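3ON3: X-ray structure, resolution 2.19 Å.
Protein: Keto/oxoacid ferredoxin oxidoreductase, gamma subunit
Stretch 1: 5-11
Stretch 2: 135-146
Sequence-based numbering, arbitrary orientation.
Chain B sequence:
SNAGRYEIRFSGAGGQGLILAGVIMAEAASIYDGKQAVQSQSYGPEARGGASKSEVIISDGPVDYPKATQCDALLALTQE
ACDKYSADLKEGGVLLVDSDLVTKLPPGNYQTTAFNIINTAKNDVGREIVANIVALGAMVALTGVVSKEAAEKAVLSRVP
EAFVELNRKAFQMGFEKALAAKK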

# COMPACT_ATOMS: atom_id res chain seq x y z
N ARG B 5 -11.14 4.22 -17.52
CA ARG B 5 -10.73 3.95 -16.15
C ARG B 5 -11.81 3.20 -15.38
O ARG B 5 -13.00 3.46 -15.55
CB ARG B 5 -10.37 5.26 -15.43
N TYR B 6 -11.39 2.27 -14.54
CA TYR B 6 -12.31 1.50 -13.71
C TYR B 6 -11.81 1.55 -12.28
O TYR B 6 -10.68 1.15 -12.01
CB TYR B 6 -12.36 0.05 -14.19
CG TYR B 6 -13.39 -0.81 -13.50
CD1 TYR B 6 -14.65 -1.00 -14.06
CD2 TYR B 6 -13.10 -1.46 -12.31
CE1 TYR B 6 -15.60 -1.79 -13.46
CE2 TYR B 6 -14.06 -2.25 -11.68
CZ TYR B 6 -15.31 -2.41 -12.26
OH TYR B 6 -16.26 -3.21 -11.66
N GLU B 7 -12.65 2.03 -11.37
CA GLU B 7 -12.26 2.26 -9.99
C GLU B 7 -12.92 1.34 -8.96
O GLU B 7 -14.14 1.20 -8.91
CB GLU B 7 -12.53 3.72 -9.60
CG GLU B 7 -12.20 4.01 -8.13
CD GLU B 7 -12.34 5.48 -7.75
OE1 GLU B 7 -12.77 6.30 -8.59
OE2 GLU B 7 -12.01 5.82 -6.60
N ILE B 8 -12.09 0.74 -8.12
CA ILE B 8 -12.60 -0.12 -7.07
C ILE B 8 -12.19 0.48 -5.73
O ILE B 8 -11.10 1.02 -5.59
CB ILE B 8 -11.99 -1.54 -7.18
CG1 ILE B 8 -12.35 -2.18 -8.52
CG2 ILE B 8 -12.42 -2.41 -5.99
CD1 ILE B 8 -11.44 -3.35 -8.92
N ARG B 9 -13.06 0.37 -4.73
CA ARG B 9 -12.66 0.76 -3.39
C ARG B 9 -12.90 -0.39 -2.44
O ARG B 9 -13.90 -1.10 -2.52
CB ARG B 9 -13.40 2.02 -2.93
CG ARG B 9 -13.21 3.17 -3.87
CD ARG B 9 -13.81 4.45 -3.33
NE ARG B 9 -13.97 5.40 -4.42
CZ ARG B 9 -14.44 6.64 -4.28
NH1 ARG B 9 -14.77 7.09 -3.08
NH2 ARG B 9 -14.56 7.42 -5.35
N PHE B 10 -11.94 -0.57 -1.54
CA PHE B 10 -12.02 -1.61 -0.54
C PHE B 10 -12.18 -0.87 0.77
O PHE B 10 -11.26 -0.17 1.20
CB PHE B 10 -10.74 -2.45 -0.52
CG PHE B 10 -10.39 -3.08 -1.85
CD1 PHE B 10 -10.77 -4.38 -2.13
CD2 PHE B 10 -9.68 -2.37 -2.80
CE1 PHE B 10 -10.45 -4.97 -3.36
CE2 PHE B 10 -9.34 -2.94 -4.02
CZ PHE B 10 -9.72 -4.25 -4.30
N SER B 11 -13.34 -1.00 1.39
CA SER B 11 -13.57 -0.29 2.64
C SER B 11 -13.99 -1.21 3.77
O SER B 11 -14.47 -2.33 3.55
CB SER B 11 -14.58 0.87 2.46
OG SER B 11 -15.87 0.42 2.09
N ALA B 135 -12.18 -11.44 0.20
CA ALA B 135 -12.91 -10.35 -0.45
C ALA B 135 -12.30 -10.04 -1.82
O ALA B 135 -13.00 -9.66 -2.76
CB ALA B 135 -12.87 -9.11 0.44
N LEU B 136 -11.00 -10.22 -1.92
CA LEU B 136 -10.26 -9.94 -3.13
C LEU B 136 -10.63 -10.96 -4.21
O LEU B 136 -10.82 -10.61 -5.38
CB LEU B 136 -8.77 -9.97 -2.82
CG LEU B 136 -7.72 -9.54 -3.85
CD1 LEU B 136 -7.55 -10.63 -4.93
CD2 LEU B 136 -8.07 -8.18 -4.44
N GLY B 137 -10.74 -12.22 -3.80
CA GLY B 137 -11.21 -13.28 -4.69
C GLY B 137 -12.63 -12.96 -5.14
O GLY B 137 -12.99 -13.09 -6.33
N ALA B 138 -13.44 -12.51 -4.20
CA ALA B 138 -14.82 -12.15 -4.52
C ALA B 138 -14.87 -10.98 -5.51
O ALA B 138 -15.64 -11.02 -6.46
CB ALA B 138 -15.60 -11.83 -3.27
N MSE B 139 -14.04 -9.96 -5.28
CA MSE B 139 -14.02 -8.75 -6.10
C MSE B 139 -13.57 -9.04 -7.52
O MSE B 139 -14.02 -8.38 -8.46
CB MSE B 139 -13.08 -7.69 -5.51
CG MSE B 139 -13.77 -6.59 -4.76
SE MSE B 139 -15.19 -5.65 -5.75
CE MSE B 139 -16.30 -5.52 -4.19
N VAL B 140 -12.64 -9.98 -7.66
CA VAL B 140 -12.15 -10.40 -8.98
C VAL B 140 -13.26 -11.12 -9.73
O VAL B 140 -13.53 -10.81 -10.89
CB VAL B 140 -10.87 -11.29 -8.85
CG1 VAL B 140 -10.45 -11.91 -10.20
CG2 VAL B 140 -9.69 -10.48 -8.22
N ALA B 141 -13.90 -12.08 -9.06
CA ALA B 141 -15.06 -12.77 -9.63
C ALA B 141 -16.12 -11.79 -10.15
O ALA B 141 -16.53 -11.88 -11.31
CB ALA B 141 -15.69 -13.73 -8.62
N LEU B 142 -16.53 -10.83 -9.31
CA LEU B 142 -17.62 -9.91 -9.66
C LEU B 142 -17.31 -8.83 -10.71
O LEU B 142 -18.16 -8.47 -11.49
CB LEU B 142 -18.20 -9.24 -8.40
CG LEU B 142 -18.81 -10.13 -7.32
CD1 LEU B 142 -19.10 -9.33 -6.07
CD2 LEU B 142 -20.09 -10.86 -7.83
N THR B 143 -16.08 -8.31 -10.73
CA THR B 143 -15.78 -7.20 -11.64
C THR B 143 -15.24 -7.67 -12.98
O THR B 143 -15.44 -7.01 -14.01
CB THR B 143 -14.75 -6.23 -11.02
OG1 THR B 143 -13.54 -6.94 -10.71
CG2 THR B 143 -15.32 -5.61 -9.75
N GLY B 144 -14.53 -8.80 -12.97
CA GLY B 144 -13.79 -9.26 -14.12
C GLY B 144 -12.76 -8.24 -14.58
O GLY B 144 -12.40 -8.22 -15.74
N VAL B 145 -12.27 -7.40 -13.68
CA VAL B 145 -11.34 -6.34 -14.11
C VAL B 145 -9.95 -6.91 -14.44
O VAL B 145 -9.27 -6.41 -15.34
CB VAL B 145 -11.27 -5.15 -13.09
CG1 VAL B 145 -10.55 -5.55 -11.80
CG2 VAL B 145 -10.59 -3.96 -13.71
N VAL B 146 -9.55 -7.96 -13.73
CA VAL B 146 -8.29 -8.66 -14.00
C VAL B 146 -8.58 -10.15 -14.15
O VAL B 146 -9.58 -10.64 -13.62
CB VAL B 146 -7.27 -8.47 -12.86
CG1 VAL B 146 -6.86 -6.99 -12.76
CG2 VAL B 146 -7.82 -8.95 -11.50

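This is a small, mainly apolar strand-on-helix packing: one side of a strand is laid against a helix running roughly antiparallel to it and the turn that follows, with no hydrogen bond crossing between them. The axes of strand and helix run at 155° and approach to 11.1 Å, a gap that side chains fill, and 339 Å² is buried in all.

The strand supplies its side of the contact by alternation. Tyr6 and Ile8 point CA-to-CB toward the helical stretch, and Phe10 starts sideways but brings its ring nearer with chi1 at m. Glu7 and Arg9 point away and are also buried, so a salt bridge, Arg9 NE to Glu7 OE2 at 3.0 Å, pairs charges that would otherwise be costly there; its hydrogen-bond geometry is weak.

Partners follow the antiparallel register. At one end, Phe10 CE1 lies 4.0 Å from Met139 CG and 4.1 Å from Leu136 CD2, so the ring packs obliquely against a leucine methyl and the CG of a selenomethionine side chain. In the middle, the branched Ile8 reaches two ways: its CG2 is 4.3 Å from Met139 SE, while its CD1 is 3.7 Å from Val145 CG1. These four, Ile8, Phe10, Leu136 and Met139, are buried, and their apolar side chains need no polar partner. At the other end, Tyr6 CD2 packs 3.8 Å from Val145 CG2, and the length of the tyrosine carries its OH to 3.2 Å from Thr143 CG2. Tyr6, Thr143 and Val145 are partly exposed, which suits the two hydroxyls.

After the helix ends, Val145 still faces the strand. Thr143, with chi1 at p, donates from OG1 to Met139 O at 2.7 Å and accepts at OG1 from Val145 N at 3.3 Å, while its methyl meets Tyr6. Between them, Gly144 leaves helical geometry with positive phi, which favours glycine.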